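Iota-carrageenase (Alteromonas sp., PDB 1H80) hydrolyses the beta-1,4 linkages of iota-carrageenan, a sulfated galactan of red algal cell walls, with inversion of anomeric configuration. Local coordinates at residues Tyr6-Phe11 / Asn201-Asn206; Val108-Phe113 / Val140-Ile145; Asp372-Ser377 / Ile400-Ala405. All blocks are in the same frame, centred on the assembly; numbering follows the deposited sequence.

Contact 1 of 3, residues Tyr6-Phe11 / Asn201-Asn206; sequences YKDADF and NILFRN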
loop_
_atom_site.group_PDB
_atom_site.type_symbol
_atom_site.label_atom_id
_atom_site.label_comp_id
_atom_site.label_asym_id
_atom_site.label_seq_id
_atom_site.Cartn_x
_atom_site.Cartn_y
_atom_site.Cartn_z
ATOM N N TYR A 6 12.895 -7.966 -17.035
ATOM C CA TYR A 6 13.776 -7.031 -16.356
ATOM C C TYR A 6 14.703 -7.801 -15.435
ATOM O O TYR A 6 14.506 -8.989 -15.183
ATOM C CB TYR A 6 12.950 -6.034 -15.536
ATOM C CG TYR A 6 12.001 -6.696 -14.566
ATOM C CD1 TYR A 6 12.470 -7.275 -13.386
ATOM C CD2 TYR A 6 10.644 -6.800 -14.855
ATOM C CE1 TYR A 6 11.613 -7.948 -12.525
ATOM C CE2 TYR A 6 9.774 -7.472 -13.999
ATOM C CZ TYR A 6 10.268 -8.044 -12.840
ATOM O OH TYR A 6 9.424 -8.738 -12.009
ATOM N N LYS A 7 15.728 -7.117 -14.946
ATOM C CA LYS A 7 16.664 -7.723 -14.020
ATOM C C LYS A 7 16.696 -6.812 -12.806
ATOM O O LYS A 7 16.392 -5.620 -12.906
ATOM C CB LYS A 7 18.058 -7.848 -14.643
ATOM C CG LYS A 7 18.693 -6.544 -15.070
ATOM C CD LYS A 7 20.108 -6.786 -15.582
ATOM C CE LYS A 7 20.798 -5.486 -15.959
ATOM N NZ LYS A 7 22.207 -5.711 -16.389
ATOM N N ASP A 8 17.047 -7.368 -11.657
ATOM C CA ASP A 8 17.080 -6.577 -10.440
ATOM C C ASP A 8 17.974 -5.351 -10.546
ATOM O O ASP A 8 17.659 -4.305 -9.977
ATOM C CB ASP A 8 17.519 -7.450 -9.266
ATOM C CG ASP A 8 16.470 -8.477 -8.887
ATOM O OD1 ASP A 8 15.441 -8.555 -9.587
ATOM O OD2 ASP A 8 16.673 -9.205 -7.892
ATOM N N ALA A 9 19.076 -5.469 -11.283
ATOM C CA ALA A 9 20.008 -4.357 -11.437
ATOM C C ALA A 9 19.419 -3.174 -12.201
ATOM O O ALA A 9 20.020 -2.102 -12.254
ATOM C CB ALA A 9 21.290 -4.836 -12.117
ATOM N N ASP A 10 18.255 -3.369 -12.812
ATOM C CA ASP A 10 17.606 -2.274 -13.522
ATOM C C ASP A 10 16.997 -1.330 -12.489
ATOM O O ASP A 10 16.678 -0.179 -12.794
ATOM C CB ASP A 10 16.479 -2.785 -14.423
ATOM C CG ASP A 10 16.979 -3.581 -15.610
ATOM O OD1 ASP A 10 18.117 -3.334 -16.062
ATOM O OD2 ASP A 10 16.215 -4.440 -16.107
ATOM N N PHE A 11 16.848 -1.824 -11.262
ATOM C CA PHE A 11 16.235 -1.043 -10.195
ATOM C C PHE A 11 17.188 -0.671 -9.076
ATOM O O PHE A 11 17.228 0.473 -8.632
ATOM C CB PHE A 11 15.073 -1.830 -9.586
ATOM C CG PHE A 11 14.047 -2.262 -10.584
ATOM C CD1 PHE A 11 13.038 -1.392 -10.982
ATOM C CD2 PHE A 11 14.097 -3.535 -11.137
ATOM C CE1 PHE A 11 12.089 -1.783 -11.918
ATOM C CE2 PHE A 11 13.151 -3.938 -12.078
ATOM C CZ PHE A 11 12.144 -3.060 -12.470
ATOM N N ASN A 201 10.390 3.882 -11.630
ATOM C CA ASN A 201 11.226 2.697 -11.721
ATOM C C ASN A 201 11.402 1.966 -10.394
ATOM O O ASN A 201 12.509 1.861 -9.863
ATOM C CB ASN A 201 12.593 3.079 -12.287
ATOM C CG ASN A 201 13.365 1.885 -12.783
ATOM O OD1 ASN A 201 12.814 1.022 -13.466
ATOM N ND2 ASN A 201 14.652 1.828 -12.456
ATOM N N ILE A 202 10.294 1.465 -9.869
ATOM C CA ILE A 202 10.311 0.719 -8.621
ATOM C C ILE A 202 9.796 -0.682 -8.911
ATOM O O ILE A 202 8.882 -0.862 -9.721
ATOM C CB ILE A 202 9.387 1.358 -7.558
ATOM C CG1 ILE A 202 9.738 2.837 -7.362
ATOM C CG2 ILE A 202 9.492 0.585 -6.248
ATOM C CD1 ILE A 202 11.144 3.091 -6.852
ATOM N N LEU A 203 10.406 -1.672 -8.272
ATOM C CA LEU A 203 9.984 -3.055 -8.418
ATOM C C LEU A 203 9.409 -3.495 -7.081
ATOM O O LEU A 203 10.074 -3.385 -6.052
ATOM C CB LEU A 203 11.168 -3.958 -8.789
ATOM C CG LEU A 203 10.892 -5.464 -8.679
ATOM C CD1 LEU A 203 9.798 -5.872 -9.657
ATOM C CD2 LEU A 203 12.170 -6.241 -8.958
ATOM N N PHE A 204 8.159 -3.951 -7.102
ATOM C CA PHE A 204 7.467 -4.447 -5.909
ATOM C C PHE A 204 7.365 -5.948 -6.131
ATOM O O PHE A 204 6.817 -6.396 -7.138
ATOM C CB PHE A 204 6.069 -3.837 -5.813
ATOM C CG PHE A 204 6.072 -2.359 -5.565
ATOM C CD1 PHE A 204 6.285 -1.860 -4.285
ATOM C CD2 PHE A 204 5.872 -1.463 -6.608
ATOM C CE1 PHE A 204 6.297 -0.490 -4.044
ATOM C CE2 PHE A 204 5.881 -0.085 -6.380
ATOM C CZ PHE A 204 6.094 0.401 -5.094
ATOM N N ARG A 205 7.884 -6.736 -5.200
ATOM C CA ARG A 205 7.873 -8.180 -5.397
ATOM C C ARG A 205 7.662 -8.993 -4.128
ATOM O O ARG A 205 8.213 -8.679 -3.080
ATOM C CB ARG A 205 9.191 -8.583 -6.068
ATOM C CG ARG A 205 9.395 -10.068 -6.316
ATOM C CD ARG A 205 10.664 -10.286 -7.150
ATOM N NE ARG A 205 11.863 -9.770 -6.492
ATOM C CZ ARG A 205 13.012 -9.521 -7.118
ATOM N NH1 ARG A 205 13.120 -9.733 -8.421
ATOM N NH2 ARG A 205 14.057 -9.068 -6.441
ATOM N N ASN A 206 6.856 -10.045 -4.245
ATOM C CA ASN A 206 6.570 -10.937 -3.129
ATOM C C ASN A 206 6.075 -10.154 -1.924
ATOM O O ASN A 206 6.724 -10.103 -0.877
ATOM C CB ASN A 206 7.822 -11.733 -2.756
ATOM C CG ASN A 206 7.513 -12.903 -1.846
ATOM O OD1 ASN A 206 6.390 -13.049 -1.362
ATOM N ND2 ASN A 206 8.513 -13.746 -1.605
HETATM O O HOH W 1 10.695 -10.563 -10.405
#
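Tyr6, Asp8, Asp10 and Phe11 of the N-terminal segment meet Asn201, Leu203 and Arg205 through a salt bridge, an amide-to-carbonyl hydrogen bond and an apolar patch; here the loop before strand 20-23 covers strand 202-210 of the beta-helix. Arg205, its chain bent at chi3 (60°) so that NE leaves the extended line, takes the Asp8 carboxylate end-on, NH1 to OD1 at 2.9 Å and NH2 to OD2 at 3.0 Å. Both bonds run near the guanidinium plane, but the carboxylate is turned 48° against it: OD1 is met on its syn side, OD2 from above. NH2 also has a salt bridge to Glu180, so one cation serves two acids. An alanine in place of Asp8 would probably leave Arg205 NH1 without its carboxylate mate and weaken the loop's hold on the strand. A water joins this group to Tyr6, 2.7 Å from its OH and 3.2 Å from Arg205 NH1, which donates to it. Leu203 fills the middle: its CB stands over the centre of the Phe11 ring in a CH-pi contact, 3.6 Å from the centroid, and its CD1 lies 3.7 Å from Tyr6 OH. Asn201 ND2 donates to Asp10 O at 2.9 Å. Asp8 and Phe11 also touch Ile178 of strand 177-185, while Tyr6 meets the Phe236 ring of strand 231-243; the loop thus spans three adjacent strands.

Contact 2 of 3, residues Val108-Phe113 / Val140-Ile145; sequences VRNFSF and VRNYKI
The guanidinium groups of Arg109 and Arg141 lie flat on each other, planes 8° apart and centres separated by 4.3 Å. CD of Arg141 sits over the centre of the Arg109 group, whereas Arg109 NH2 rests near the rim of the Arg141 face, 3.3 Å from NE; both are donors, so this pair is a stack of like charges and not a bond. Arg109 turns CD aside at chi2 (-68°) while Arg141 stays extended. In the guanidinium plane, Arg109 NH1 donates to Val108 O at 2.9 Å, and its salt bridge to Asp139 probably offsets some of the repulsion. Tyr143 CB meets the edge of the Phe111 ring, 4.3 Å from its CD2. The amides of Asn110 and Asn142 stand nearly perpendicular, at 83°, and Asn142 ND2 donates to Asn110 OD1 at 2.8 Å. Asn110 ND2 in turn reaches Asn75 OD1, continuing the row one strand further. Around these corners the backbones pair in register, with bonds such as Phe113 N to Lys144 O at 2.9 Å. On the other face from the arginines, Val108 CG1 packs beside Val140 CG2 at 3.9 Å, both valines also touching Val102. Like residues stacked in parallel strands, with an asparagine ladder at the corner between two faces, are characteristic of the parallel beta-helix, as in the right-handed helices of the pectate lyase-like clan.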
loop_
_atom_site.group_PDB
_atom_site.type_symbol
_atom_site.label_atom_id
_atom_site.label_comp_id
_atom_site.label_asym_id
_atom_site.label_seq_id
_atom_site.Cartn_x
_atom_site.Cartn_y
_atom_site.Cartn_z
ATOM N N VAL A 108 18.644 10.999 0.110
ATOM C CA VAL A 108 19.276 9.709 0.349
ATOM C C VAL A 108 19.550 8.972 -0.950
ATOM O O VAL A 108 18.686 8.880 -1.820
ATOM C CB VAL A 108 18.389 8.816 1.236
ATOM C CG1 VAL A 108 19.053 7.458 1.444
ATOM C CG2 VAL A 108 18.140 9.499 2.573
ATOM N N ARG A 109 20.764 8.447 -1.072
ATOM C CA ARG A 109 21.164 7.700 -2.254
ATOM C C ARG A 109 21.901 6.447 -1.801
ATOM O O ARG A 109 22.709 6.507 -0.874
ATOM C CB ARG A 109 22.091 8.546 -3.130
ATOM C CG ARG A 109 21.472 9.840 -3.665
ATOM C CD ARG A 109 20.365 9.563 -4.676
ATOM N NE ARG A 109 19.797 10.789 -5.245
ATOM C CZ ARG A 109 18.700 11.399 -4.801
ATOM N NH1 ARG A 109 18.025 10.911 -3.768
ATOM N NH2 ARG A 109 18.261 12.497 -5.408
ATOM N N ASN A 110 21.613 5.323 -2.448
ATOM C CA ASN A 110 22.264 4.048 -2.138
ATOM C C ASN A 110 21.958 3.624 -0.714
ATOM O O ASN A 110 22.785 3.760 0.190
ATOM C CB ASN A 110 23.775 4.169 -2.322
ATOM C CG ASN A 110 24.141 4.859 -3.611
ATOM O OD1 ASN A 110 23.537 4.611 -4.656
ATOM N ND2 ASN A 110 25.138 5.733 -3.548
ATOM N N PHE A 111 20.767 3.076 -0.530
ATOM C CA PHE A 111 20.329 2.670 0.789
ATOM C C PHE A 111 19.645 1.314 0.761
ATOM O O PHE A 111 18.930 0.999 -0.181
ATOM C CB PHE A 111 19.346 3.718 1.320
ATOM C CG PHE A 111 18.599 3.283 2.538
ATOM C CD1 PHE A 111 19.203 3.319 3.784
ATOM C CD2 PHE A 111 17.305 2.781 2.431
ATOM C CE1 PHE A 111 18.532 2.860 4.913
ATOM C CE2 PHE A 111 16.625 2.318 3.554
ATOM C CZ PHE A 111 17.241 2.357 4.795
ATOM N N SER A 112 19.876 0.498 1.782
ATOM C CA SER A 112 19.184 -0.779 1.841
ATOM C C SER A 112 18.879 -1.143 3.289
ATOM O O SER A 112 19.593 -0.745 4.212
ATOM C CB SER A 112 19.982 -1.895 1.141
ATOM O OG SER A 112 21.149 -2.257 1.852
ATOM N N PHE A 113 17.776 -1.857 3.474
ATOM C CA PHE A 113 17.316 -2.300 4.791
ATOM C C PHE A 113 16.787 -3.682 4.466
ATOM O O PHE A 113 15.734 -3.826 3.843
ATOM C CB PHE A 113 16.201 -1.379 5.284
ATOM C CG PHE A 113 15.901 -1.517 6.745
ATOM C CD1 PHE A 113 15.396 -2.702 7.259
ATOM C CD2 PHE A 113 16.124 -0.453 7.608
ATOM C CE1 PHE A 113 15.112 -2.821 8.620
ATOM C CE2 PHE A 113 15.843 -0.564 8.966
ATOM C CZ PHE A 113 15.336 -1.751 9.470
ATOM N N VAL A 140 14.690 9.541 -2.221
ATOM C CA VAL A 140 15.649 8.454 -2.114
ATOM C C VAL A 140 15.734 7.726 -3.449
ATOM O O VAL A 140 14.721 7.501 -4.108
ATOM C CB VAL A 140 15.246 7.464 -0.982
ATOM C CG1 VAL A 140 13.833 6.947 -1.200
ATOM C CG2 VAL A 140 16.229 6.306 -0.924
ATOM N N ARG A 141 16.956 7.394 -3.856
ATOM C CA ARG A 141 17.181 6.682 -5.111
ATOM C C ARG A 141 18.187 5.578 -4.885
ATOM O O ARG A 141 19.110 5.727 -4.080
ATOM C CB ARG A 141 17.709 7.619 -6.189
ATOM C CG ARG A 141 16.804 8.790 -6.453
ATOM C CD ARG A 141 17.305 9.618 -7.612
ATOM N NE ARG A 141 16.524 10.841 -7.718
ATOM C CZ ARG A 141 16.724 11.780 -8.633
ATOM N NH1 ARG A 141 17.685 11.641 -9.539
ATOM N NH2 ARG A 141 15.965 12.865 -8.631
ATOM N N ASN A 142 18.000 4.490 -5.626
ATOM C CA ASN A 142 18.828 3.296 -5.563
ATOM C C ASN A 142 18.717 2.698 -4.174
ATOM O O ASN A 142 19.629 2.797 -3.348
ATOM C CB ASN A 142 20.287 3.596 -5.896
ATOM C CG ASN A 142 21.069 2.332 -6.147
ATOM O OD1 ASN A 142 20.567 1.411 -6.790
ATOM N ND2 ASN A 142 22.291 2.270 -5.642
ATOM N N TYR A 143 17.578 2.073 -3.925
ATOM C CA TYR A 143 17.334 1.497 -2.621
ATOM C C TYR A 143 16.676 0.139 -2.675
ATOM O O TYR A 143 16.103 -0.260 -3.686
ATOM C CB TYR A 143 16.466 2.443 -1.787
ATOM C CG TYR A 143 15.062 2.653 -2.312
ATOM C CD1 TYR A 143 14.790 3.611 -3.293
ATOM C CD2 TYR A 143 13.997 1.929 -1.787
ATOM C CE1 TYR A 143 13.481 3.847 -3.727
ATOM C CE2 TYR A 143 12.692 2.155 -2.212
ATOM C CZ TYR A 143 12.440 3.114 -3.174
ATOM O OH TYR A 143 11.139 3.354 -3.545
ATOM N N LYS A 144 16.768 -0.570 -1.561
ATOM C CA LYS A 144 16.178 -1.887 -1.452
ATOM C C LYS A 144 15.692 -2.082 -0.028
ATOM O O LYS A 144 16.448 -1.895 0.923
ATOM C CB LYS A 144 17.212 -2.956 -1.814
ATOM C CG LYS A 144 16.665 -4.371 -1.837
ATOM C CD LYS A 144 17.785 -5.362 -2.150
ATOM C CE LYS A 144 17.260 -6.780 -2.269
ATOM N NZ LYS A 144 18.383 -7.740 -2.479
ATOM N N ILE A 145 14.413 -2.412 0.107
ATOM C CA ILE A 145 13.789 -2.668 1.406
ATOM C C ILE A 145 13.250 -4.085 1.242
ATOM O O ILE A 145 12.459 -4.358 0.341
ATOM C CB ILE A 145 12.673 -1.654 1.680
ATOM C CG1 ILE A 145 13.302 -0.267 1.850
ATOM C CG2 ILE A 145 11.896 -2.046 2.937
ATOM C CD1 ILE A 145 12.298 0.870 1.957
#

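Contact 3 of 3, residues Asp372-Ser377 / Ile400-Ala405; sequences DYFSTS and IGPSLA
Phe374 pushes its ring into the angle between Pro402 and Leu404, an apolar CH-pi contact in the C-terminal part of this beta-helix enzyme, beside the two-stranded antiparallel sheet of strands 364-366 and 399-401. The long loop that joins those two strands carries Phe374; Pro402 and Leu404 follow directly on the second strand. The loop turns tightly here, with helical backbone angles at 374-376 and a bond from Ser375 N to Asp372 O, and Phe374 leaves this turn with CG anti to its carbonyl carbon (chi1 -82°), which sets CG on the side of Pro402 and Leu404. The hollow has two walls. One is Leu404, whose side chain crosses that of Phe374 at about a right angle and lays CD2 on the ring face, 3.5 Å from the centroid and 17° off the normal. That methyl is displaced toward the rim, 3.4 Å from Phe374 CE1. The same CD2 also meets CB of Tyr373 at 4.0 Å, so a single methyl fits into the notch between two successive aromatic residues. The second wall is the pyrrolidine ring of Pro402, with CD 3.7 Å from Phe374 CZ and CB 3.8 Å from Phe374 CE1. Gly401 before it is extended, and a side chain there would run into Pro402 CD. Leu366 of the first strand touches both Phe374 and Leu404, carrying the apolar cluster onto the small sheet. Beyond this cluster, Tyr373 O accepts from His436 NE2, and Ser403, whose CB points away from the loop, bonds through OG to Cys271 O. The tip of the aromatic ring ends against a backbone oxygen: Pro402 O lies near the ring plane at its edge, 3.3 Å from Phe374 CZ.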
loop_
_atom_site.group_PDB
_atom_site.type_symbol
_atom_site.label_atom_id
_atom_site.label_comp_id
_atom_site.label_asym_id
_atom_site.label_seq_id
_atom_site.Cartn_x
_atom_site.Cartn_y
_atom_site.Cartn_z
ATOM N N ASP A 372 -24.251 -4.746 -3.351
ATOM C CA ASP A 372 -25.325 -5.038 -4.286
ATOM C C ASP A 372 -24.916 -6.061 -5.339
ATOM O O ASP A 372 -25.763 -6.627 -6.025
ATOM C CB ASP A 372 -25.806 -3.748 -4.956
ATOM C CG ASP A 372 -26.514 -2.813 -3.985
ATOM O OD1 ASP A 372 -26.637 -3.161 -2.788
ATOM O OD2 ASP A 372 -26.951 -1.726 -4.421
ATOM N N TYR A 373 -23.616 -6.308 -5.467
ATOM C CA TYR A 373 -23.160 -7.281 -6.443
ATOM C C TYR A 373 -23.409 -8.715 -5.985
ATOM O O TYR A 373 -23.128 -9.663 -6.712
ATOM C CB TYR A 373 -21.682 -7.050 -6.765
ATOM C CG TYR A 373 -21.468 -5.780 -7.553
ATOM C CD1 TYR A 373 -22.050 -5.616 -8.812
ATOM C CD2 TYR A 373 -20.719 -4.727 -7.030
ATOM C CE1 TYR A 373 -21.895 -4.432 -9.530
ATOM C CE2 TYR A 373 -20.556 -3.537 -7.741
ATOM C CZ TYR A 373 -21.150 -3.399 -8.988
ATOM O OH TYR A 373 -21.007 -2.219 -9.684
ATOM N N PHE A 374 -23.950 -8.870 -4.779
ATOM C CA PHE A 374 -24.264 -10.202 -4.269
ATOM C C PHE A 374 -25.607 -10.663 -4.828
ATOM O O PHE A 374 -25.997 -11.815 -4.657
ATOM C CB PHE A 374 -24.345 -10.194 -2.741
ATOM C CG PHE A 374 -23.012 -10.293 -2.059
ATOM C CD1 PHE A 374 -22.166 -11.370 -2.309
ATOM C CD2 PHE A 374 -22.609 -9.319 -1.155
ATOM C CE1 PHE A 374 -20.933 -11.474 -1.664
ATOM C CE2 PHE A 374 -21.377 -9.412 -0.505
ATOM C CZ PHE A 374 -20.540 -10.492 -0.760
ATOM N N SER A 375 -26.305 -9.759 -5.509
ATOM C CA SER A 375 -27.622 -10.068 -6.060
ATOM C C SER A 375 -27.692 -11.320 -6.930
ATOM O O SER A 375 -28.728 -11.985 -6.980
ATOM C CB SER A 375 -28.151 -8.875 -6.861
ATOM O OG SER A 375 -27.374 -8.649 -8.024
ATOM N N THR A 376 -26.596 -11.654 -7.604
ATOM C CA THR A 376 -26.584 -12.815 -8.488
ATOM C C THR A 376 -26.283 -14.160 -7.833
ATOM O O THR A 376 -26.922 -15.164 -8.152
ATOM C CB THR A 376 -25.573 -12.625 -9.640
ATOM O OG1 THR A 376 -24.261 -12.416 -9.096
ATOM C CG2 THR A 376 -25.964 -11.435 -10.499
ATOM N N SER A 377 -25.325 -14.187 -6.914
ATOM C CA SER A 377 -24.939 -15.439 -6.273
ATOM C C SER A 377 -25.388 -15.597 -4.831
ATOM O O SER A 377 -25.477 -16.715 -4.320
ATOM C CB SER A 377 -23.421 -15.573 -6.301
ATOM O OG SER A 377 -22.843 -14.615 -5.430
ATOM N N ILE A 400 -17.669 -7.398 6.187
ATOM C CA ILE A 400 -16.883 -8.607 6.018
ATOM C C ILE A 400 -17.835 -9.629 5.425
ATOM O O ILE A 400 -18.946 -9.821 5.926
ATOM C CB ILE A 400 -16.322 -9.144 7.353
ATOM C CG1 ILE A 400 -15.391 -8.105 7.984
ATOM C CG2 ILE A 400 -15.574 -10.452 7.111
ATOM C CD1 ILE A 400 -14.755 -8.558 9.286
ATOM N N GLY A 401 -17.408 -10.274 4.348
ATOM C CA GLY A 401 -18.259 -11.253 3.709
ATOM C C GLY A 401 -17.556 -11.988 2.591
ATOM O O GLY A 401 -16.336 -11.886 2.440
ATOM N N PRO A 402 -18.311 -12.729 1.771
ATOM C CA PRO A 402 -17.760 -13.496 0.652
ATOM C C PRO A 402 -17.063 -12.657 -0.411
ATOM O O PRO A 402 -17.385 -11.483 -0.614
ATOM C CB PRO A 402 -18.983 -14.214 0.082
ATOM C CG PRO A 402 -19.931 -14.288 1.247
ATOM C CD PRO A 402 -19.764 -12.944 1.892
ATOM N N SER A 403 -16.099 -13.278 -1.078
ATOM C CA SER A 403 -15.369 -12.639 -2.163
ATOM C C SER A 403 -16.401 -12.319 -3.233
ATOM O O SER A 403 -17.374 -13.055 -3.397
ATOM C CB SER A 403 -14.328 -13.602 -2.728
ATOM O OG SER A 403 -13.378 -13.951 -1.739
ATOM N N LEU A 404 -16.191 -11.236 -3.970
ATOM C CA LEU A 404 -17.146 -10.837 -4.995
ATOM C C LEU A 404 -16.752 -11.131 -6.435
ATOM O O LEU A 404 -17.615 -11.392 -7.275
ATOM C CB LEU A 404 -17.463 -9.349 -4.853
ATOM C CG LEU A 404 -18.501 -9.001 -3.782
ATOM C CD1 LEU A 404 -18.536 -7.502 -3.559
ATOM C CD2 LEU A 404 -19.867 -9.516 -4.220
ATOM N N ALA A 405 -15.459 -11.095 -6.732
ATOM C CA ALA A 405 -15.018 -11.338 -8.100
ATOM C C ALA A 405 -13.521 -11.539 -8.163
ATOM O O ALA A 405 -12.830 -11.459 -7.152
ATOM C CB ALA A 405 -15.400 -10.152 -8.981
#

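In the fold
Contacts 1 and 2 are neighbours on the beta-helix, with centres 13 Å apart, and they touch where Ile202 CD1 of contact 1 packs at 3.3 Å against Tyr143 OH of contact 2. Contact 3 stands apart: its centre is 35 Å from that of contact 1 and 42 Å from that of contact 2, and contacts 2 and 3 lie on opposite sides of the chain's centre. Glycerol, probably from the crystallisation liquor, comes within about 3 Å of the Asn201 side chain and about 4 Å of that of Arg141. Calcium ions are more distant, about 13 Å from the Phe113 side chain and about 14 Å from that of Tyr373.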